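Local coordinates for Glp_546_48378_50642 (Giardia intestinalis, PDB 2QVW), which cleaves double-stranded RNA into short interfering RNAs of 21 to 23 base pairs for the RNA interference pathway, at residues 96-100 and 302-307; 132-136 and 252-256. All coordinates share one frame; numbering follows the deposited sequence.

Contact 1. Residues 96-100 and 302-307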
ATOM      1  N   GLU A  96       8.192 -14.784  15.558  1.00 37.70           N
ATOM      2  CA  GLU A  96       7.854 -15.087  14.184  1.00 37.78           C
ATOM      3  C   GLU A  96       6.758 -14.229  13.571  1.00 37.43           C
ATOM      4  O   GLU A  96       6.167 -14.607  12.562  1.00 37.61           O
ATOM      5  CB  GLU A  96       7.466 -16.548  14.063  1.00 37.87           C
ATOM      6  CG  GLU A  96       8.590 -17.421  13.619  1.00 40.60           C
ATOM      7  CD  GLU A  96       8.158 -18.843  13.478  1.00 44.13           C
ATOM      8  OE1 GLU A  96       7.983 -19.502  14.521  1.00 45.26           O
ATOM      9  OE2 GLU A  96       7.978 -19.296  12.329  1.00 45.37           O
ATOM     10  N   TYR A  97       6.481 -13.080  14.178  1.00 36.94           N
ATOM     11  CA  TYR A  97       5.473 -12.173  13.648  1.00 36.35           C
ATOM     12  C   TYR A  97       6.210 -10.989  13.023  1.00 36.39           C
ATOM     13  O   TYR A  97       7.397 -10.781  13.282  1.00 36.43           O
ATOM     14  CB  TYR A  97       4.532 -11.677  14.753  1.00 36.08           C
ATOM     15  CG  TYR A  97       3.637 -12.736  15.367  1.00 35.34           C
ATOM     16  CD1 TYR A  97       4.157 -13.717  16.208  1.00 34.88           C
ATOM     17  CD2 TYR A  97       2.270 -12.757  15.100  1.00 35.20           C
ATOM     18  CE1 TYR A  97       3.339 -14.697  16.766  1.00 35.09           C
ATOM     19  CE2 TYR A  97       1.441 -13.731  15.650  1.00 35.02           C
ATOM     20  CZ  TYR A  97       1.977 -14.703  16.482  1.00 35.26           C
ATOM     21  OH  TYR A  97       1.157 -15.692  17.008  1.00 35.89           O
ATOM     22  N   THR A  98       5.504 -10.219  12.202  1.00 36.33           N
ATOM     23  CA  THR A  98       6.105  -9.068  11.547  1.00 36.34           C
ATOM     24  C   THR A  98       6.316  -7.951  12.564  1.00 36.73           C
ATOM     25  O   THR A  98       7.157  -7.068  12.374  1.00 36.69           O
ATOM     26  CB  THR A  98       5.218  -8.560  10.413  1.00 36.12           C
ATOM     27  OG1 THR A  98       4.936  -9.644   9.519  1.00 35.70           O
ATOM     28  CG2 THR A  98       5.922  -7.449   9.651  1.00 35.91           C
ATOM     29  N   PHE A  99       5.543  -7.997  13.641  1.00 37.11           N
ATOM     30  CA  PHE A  99       5.658  -7.021  14.702  1.00 37.51           C
ATOM     31  C   PHE A  99       5.602  -7.761  16.020  1.00 38.28           C
ATOM     32  O   PHE A  99       4.623  -7.665  16.742  1.00 38.17           O
ATOM     33  CB  PHE A  99       4.519  -6.021  14.606  1.00 37.27           C
ATOM     34  CG  PHE A  99       4.488  -5.280  13.307  1.00 36.28           C
ATOM     35  CD1 PHE A  99       5.425  -4.289  13.033  1.00 35.52           C
ATOM     36  CD2 PHE A  99       3.550  -5.605  12.333  1.00 35.50           C
ATOM     37  CE1 PHE A  99       5.427  -3.636  11.800  1.00 35.03           C
ATOM     38  CE2 PHE A  99       3.544  -4.962  11.105  1.00 35.23           C
ATOM     39  CZ  PHE A  99       4.481  -3.978  10.836  1.00 34.94           C
ATOM     40  N   PRO A 100       6.666  -8.517  16.341  1.00 39.10           N
ATOM     41  CA  PRO A 100       6.780  -9.300  17.571  1.00 40.01           C
ATOM     42  C   PRO A 100       6.612  -8.497  18.859  1.00 41.18           C
ATOM     43  O   PRO A 100       6.469  -9.066  19.938  1.00 41.17           O
ATOM     44  CB  PRO A 100       8.168  -9.927  17.445  1.00 39.82           C
ATOM     45  CG  PRO A 100       8.923  -8.920  16.657  1.00 39.30           C
ATOM     46  CD  PRO A 100       7.928  -8.579  15.582  1.00 38.98           C
ATOM     47  N   ILE A 302       1.017  -1.841   6.349  1.00 24.27           N
ATOM     48  CA  ILE A 302       1.487  -1.530   7.691  1.00 24.11           C
ATOM     49  C   ILE A 302       2.923  -1.984   7.878  1.00 24.52           C
ATOM     50  O   ILE A 302       3.715  -1.321   8.533  1.00 24.88           O
ATOM     51  CB  ILE A 302       0.580  -2.195   8.761  1.00 23.90           C
ATOM     52  CG1 ILE A 302      -0.724  -1.401   8.895  1.00 23.44           C
ATOM     53  CG2 ILE A 302       1.299  -2.269  10.099  1.00 23.53           C
ATOM     54  CD1 ILE A 302      -1.596  -1.826  10.058  1.00 39.53           C
ATOM     55  N   THR A 303       3.255  -3.123   7.295  1.00 24.60           N
ATOM     56  CA  THR A 303       4.599  -3.642   7.407  1.00 24.75           C
ATOM     57  C   THR A 303       5.553  -2.687   6.724  1.00 24.83           C
ATOM     58  O   THR A 303       6.555  -2.285   7.294  1.00 25.26           O
ATOM     59  CB  THR A 303       4.718  -5.008   6.748  1.00 24.80           C
ATOM     60  OG1 THR A 303       3.721  -5.877   7.287  1.00 25.09           O
ATOM     61  CG2 THR A 303       6.080  -5.597   7.015  1.00 24.78           C
ATOM     62  N   ALA A 304       5.223  -2.315   5.495  1.00 24.77           N
ATOM     63  CA  ALA A 304       6.058  -1.409   4.717  1.00 24.91           C
ATOM     64  C   ALA A 304       6.257  -0.054   5.380  1.00 25.24           C
ATOM     65  O   ALA A 304       7.317   0.555   5.255  1.00 25.02           O
ATOM     66  CB  ALA A 304       5.462  -1.209   3.353  1.00 24.67           C
ATOM     67  N   GLY A 305       5.233   0.421   6.079  1.00 25.74           N
ATOM     68  CA  GLY A 305       5.336   1.707   6.726  1.00 26.55           C
ATOM     69  C   GLY A 305       5.941   1.636   8.102  1.00 27.16           C
ATOM     70  O   GLY A 305       6.415   2.651   8.608  1.00 27.56           O
ATOM     71  N   LEU A 306       5.940   0.451   8.708  1.00 27.29           N
ATOM     72  CA  LEU A 306       6.475   0.283  10.056  1.00 27.89           C
ATOM     73  C   LEU A 306       7.758  -0.536  10.145  1.00 28.55           C
ATOM     74  O   LEU A 306       8.504  -0.415  11.113  1.00 28.76           O
ATOM     75  CB  LEU A 306       5.411  -0.329  10.961  1.00 27.85           C
ATOM     76  CG  LEU A 306       4.203   0.571  11.175  1.00 28.03           C
ATOM     77  CD1 LEU A 306       3.120  -0.192  11.875  1.00 28.75           C
ATOM     78  CD2 LEU A 306       4.610   1.783  11.988  1.00 28.43           C
ATOM     79  N   ARG A 307       8.013  -1.378   9.150  1.00 29.52           N
ATOM     80  CA  ARG A 307       9.223  -2.188   9.144  1.00 30.78           C
ATOM     81  C   ARG A 307      10.234  -1.514   8.248  1.00 31.89           C
ATOM     82  O   ARG A 307      10.421  -1.887   7.093  1.00 32.23           O
ATOM     83  CB  ARG A 307       8.931  -3.598   8.650  1.00 30.63           C
ATOM     84  CG  ARG A 307       8.226  -4.468   9.686  1.00 31.48           C
ATOM     85  CD  ARG A 307       9.029  -4.527  10.993  1.00 33.17           C
ATOM     86  NE  ARG A 307      10.380  -5.044  10.784  1.00 34.70           N
ATOM     87  CZ  ARG A 307      10.725  -6.320  10.929  1.00 35.86           C
ATOM     88  NH1 ARG A 307       9.819  -7.213  11.296  1.00 36.99           N
ATOM     89  NH2 ARG A 307      11.973  -6.706  10.684  1.00 36.58           N
TER
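The ring of F99 is driven end-on against the last turn of helix 295-306, and this is where the contact packs tightly. With CG anti to its own carbonyl carbon (chi1 -60°), the ring reaches the helix with its outer carbons leading: CZ meets CA of T303 at 3.4 Å, close to the ring plane, so that the edge points at the helix backbone. On one flank CE2 touches CG2 of I302 at 3.6 Å; on the other CE1 lies 3.4 Å from CB of L306, whose side chain runs at about a right angle to that of F99. The methyl group CG2 of T98 sits over one face of the ring, toward its rim, and also touches CG2 of T303. T98 OG1 is committed to Y299 and D276.

The flank along R307, just past the helix end, is polar, though it too is buried. Bent at chi2 and chi3 (-56° and -58°), the chain runs CG and CD past F99 in the opposite direction, and a single hydrogen bond, from NH1 to O of T98 at 2.9 Å, ties it to the loop. The oxygen lies near the guanidinium plane, while the nitrogen stands tilted from the carbonyl plane. Helix 267-284 packs on F99 through T280 and L284. The arrangement is that of a buried interdomain joint, in which a loop of Dicer's N-terminal domain is clamped against helix 295-306, whose end falls within the first RNase III region.

Contact 2. Residues 132-136 and 252-256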
ATOM      1  N   THR A 132      -8.433 -39.801  -3.946  1.00 50.84           N
ATOM      2  CA  THR A 132      -7.182 -39.485  -3.276  1.00 50.33           C
ATOM      3  C   THR A 132      -7.118 -40.114  -1.893  1.00 49.96           C
ATOM      4  O   THR A 132      -6.218 -40.895  -1.598  1.00 49.71           O
ATOM      5  CB  THR A 132      -7.005 -37.957  -3.130  1.00 50.41           C
ATOM      6  OG1 THR A 132      -7.041 -37.343  -4.425  1.00 50.58           O
ATOM      7  CG2 THR A 132      -5.682 -37.634  -2.465  1.00 50.55           C
ATOM      8  N   ALA A 133      -8.078 -39.767  -1.049  1.00 49.89           N
ATOM      9  CA  ALA A 133      -8.109 -40.280   0.304  1.00 50.04           C
ATOM     10  C   ALA A 133      -8.181 -41.789   0.325  1.00 50.29           C
ATOM     11  O   ALA A 133      -7.580 -42.427   1.186  1.00 50.43           O
ATOM     12  CB  ALA A 133      -9.278 -39.700   1.046  1.00 50.05           C
ATOM     13  N   GLN A 134      -8.924 -42.368  -0.608  1.00 50.71           N
ATOM     14  CA  GLN A 134      -9.028 -43.814  -0.653  1.00 51.18           C
ATOM     15  C   GLN A 134      -7.634 -44.379  -0.844  1.00 51.33           C
ATOM     16  O   GLN A 134      -7.176 -45.202  -0.063  1.00 51.25           O
ATOM     17  CB  GLN A 134      -9.893 -44.255  -1.815  1.00 51.31           C
ATOM     18  CG  GLN A 134     -11.257 -43.658  -1.830  1.00 52.27           C
ATOM     19  CD  GLN A 134     -12.082 -44.230  -2.948  1.00 53.58           C
ATOM     20  OE1 GLN A 134     -12.424 -45.410  -2.937  1.00 54.69           O
ATOM     21  NE2 GLN A 134     -12.390 -43.405  -3.940  1.00 53.24           N
ATOM     22  N   LEU A 135      -6.968 -43.926  -1.900  1.00 51.82           N
ATOM     23  CA  LEU A 135      -5.615 -44.365  -2.206  1.00 52.26           C
ATOM     24  C   LEU A 135      -4.808 -44.428  -0.921  1.00 52.58           C
ATOM     25  O   LEU A 135      -4.220 -45.458  -0.602  1.00 52.50           O
ATOM     26  CB  LEU A 135      -4.942 -43.392  -3.184  1.00 52.27           C
ATOM     27  CG  LEU A 135      -5.685 -43.134  -4.500  1.00 52.04           C
ATOM     28  CD1 LEU A 135      -4.764 -42.429  -5.487  1.00 52.12           C
ATOM     29  CD2 LEU A 135      -6.168 -44.457  -5.078  1.00 52.32           C
ATOM     30  N   MET A 136      -4.784 -43.322  -0.187  1.00 53.10           N
ATOM     31  CA  MET A 136      -4.056 -43.270   1.074  1.00 53.47           C
ATOM     32  C   MET A 136      -4.493 -44.399   1.999  1.00 53.94           C
ATOM     33  O   MET A 136      -3.673 -45.178   2.473  1.00 54.05           O
ATOM     34  CB  MET A 136      -4.292 -41.925   1.766  1.00 53.24           C
ATOM     35  CG  MET A 136      -3.121 -40.958   1.689  1.00 52.81           C
ATOM     36  SD  MET A 136      -1.613 -41.615   2.448  1.00 50.92           S
ATOM     37  CE  MET A 136      -2.043 -41.564   4.165  1.00 52.04           C
ATOM     38  N   LEU A 252       3.442 -44.119  -0.540  1.00 35.31           N
ATOM     39  CA  LEU A 252       2.378 -43.152  -0.807  1.00 35.79           C
ATOM     40  C   LEU A 252       1.968 -43.232  -2.278  1.00 36.71           C
ATOM     41  O   LEU A 252       2.806 -43.450  -3.152  1.00 36.83           O
ATOM     42  CB  LEU A 252       2.859 -41.727  -0.502  1.00 35.44           C
ATOM     43  CG  LEU A 252       3.411 -41.384   0.885  1.00 34.00           C
ATOM     44  CD1 LEU A 252       3.659 -39.884   0.959  1.00 32.76           C
ATOM     45  CD2 LEU A 252       2.438 -41.815   1.962  1.00 32.93           C
ATOM     46  N   PRO A 253       0.671 -43.041  -2.581  1.00 37.58           N
ATOM     47  CA  PRO A 253       0.257 -43.111  -3.990  1.00 38.53           C
ATOM     48  C   PRO A 253       0.924 -42.059  -4.895  1.00 39.51           C
ATOM     49  O   PRO A 253       1.224 -40.952  -4.451  1.00 39.73           O
ATOM     50  CB  PRO A 253      -1.272 -42.963  -3.912  1.00 38.54           C
ATOM     51  CG  PRO A 253      -1.490 -42.205  -2.641  1.00 37.77           C
ATOM     52  CD  PRO A 253      -0.495 -42.835  -1.702  1.00 37.46           C
ATOM     53  N   ASP A 254       1.161 -42.426  -6.155  1.00 40.65           N
ATOM     54  CA  ASP A 254       1.791 -41.542  -7.137  1.00 41.87           C
ATOM     55  C   ASP A 254       1.591 -40.060  -6.814  1.00 42.08           C
ATOM     56  O   ASP A 254       2.558 -39.321  -6.634  1.00 42.23           O
ATOM     57  CB  ASP A 254       1.249 -41.858  -8.539  1.00 42.40           C
ATOM     58  CG  ASP A 254       1.762 -43.192  -9.081  1.00 44.10           C
ATOM     59  OD1 ASP A 254       2.902 -43.230  -9.584  1.00 46.31           O
ATOM     60  OD2 ASP A 254       1.034 -44.205  -9.002  1.00 45.28           O
ATOM     61  N   GLU A 255       0.336 -39.636  -6.729  1.00 42.33           N
ATOM     62  CA  GLU A 255       0.018 -38.246  -6.424  1.00 42.52           C
ATOM     63  C   GLU A 255       0.976 -37.645  -5.403  1.00 41.72           C
ATOM     64  O   GLU A 255       1.652 -36.673  -5.700  1.00 41.35           O
ATOM     65  CB  GLU A 255      -1.427 -38.126  -5.921  1.00 43.16           C
ATOM     66  CG  GLU A 255      -2.471 -38.584  -6.944  1.00 46.32           C
ATOM     67  CD  GLU A 255      -3.913 -38.488  -6.446  1.00 50.61           C
ATOM     68  OE1 GLU A 255      -4.549 -37.425  -6.622  1.00 52.24           O
ATOM     69  OE2 GLU A 255      -4.407 -39.480  -5.872  1.00 51.90           O
ATOM     70  N   PHE A 256       1.042 -38.215  -4.205  1.00 41.18           N
ATOM     71  CA  PHE A 256       1.946 -37.685  -3.193  1.00 40.59           C
ATOM     72  C   PHE A 256       3.375 -37.861  -3.661  1.00 40.25           C
ATOM     73  O   PHE A 256       4.130 -38.668  -3.118  1.00 40.17           O
ATOM     74  CB  PHE A 256       1.766 -38.386  -1.839  1.00 40.46           C
ATOM     75  CG  PHE A 256       0.436 -38.118  -1.180  1.00 40.53           C
ATOM     76  CD1 PHE A 256      -0.618 -39.010  -1.330  1.00 40.64           C
ATOM     77  CD2 PHE A 256       0.235 -36.972  -0.412  1.00 40.83           C
ATOM     78  CE1 PHE A 256      -1.851 -38.772  -0.728  1.00 40.98           C
ATOM     79  CE2 PHE A 256      -1.000 -36.724   0.196  1.00 40.48           C
ATOM     80  CZ  PHE A 256      -2.043 -37.626   0.037  1.00 40.70           C
TER
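A chi1 of -105° brings CG of M136 up to the ring of F256, and chi2 (-60°) then places SD near the same ring. CG lies 3.5 Å from CE1 of that ring, and SD stands 4.9 Å from the ring centroid, 34° off its normal: an oblique Met-aromatic contact, with the two side chains crossing at about a right angle. The same sulfur meets CD2 of L252 at 4.1 Å, the M136 and L252 side chains lying side by side and pointing the same way.

Helix 127-137 thus leans on the loop that follows strand 250-251, the edge strand of the five-stranded sheet of the PAZ domain. Helix 60-77 closes over the apolar centre from the N-terminal domain, I72 touching both M136 and F256.

Next to the sulfur, the ring of P253 turns CG toward CB of L135, 3.7 Å away. E255, extended beyond CG, reaches over to the helix, its side chain crossing that of L135 at about a right angle and that of T132 on a slant. OE1 of E255 comes no nearer than 3.3 Å to OG1 of T132, which hydrogen-bonds instead to O of A128 one turn earlier in its own helix.

How the contacts relate
Contact 1 joins the N-terminal region to the first RNase III region, whereas contact 2 packs helix 127-137 on the loop after strand 250-251 within the PAZ region, beside helix 60-77 of the N-terminal region. Their centres are 39 Å apart and their nearest atoms about 23 Å, so neither touches the other. In sequence, both segments of contact 2 fall between those of contact 1. Contact 1 lies about 13 Å, centre to centre, from the middle of the chain, contact 2 42 Å. Both lie away from the annotated metal sites, although the T303 side chain is about 13 Å from a bound manganese ion. Helix 267-284 probably belongs to the connector between the PAZ and RNase III regions.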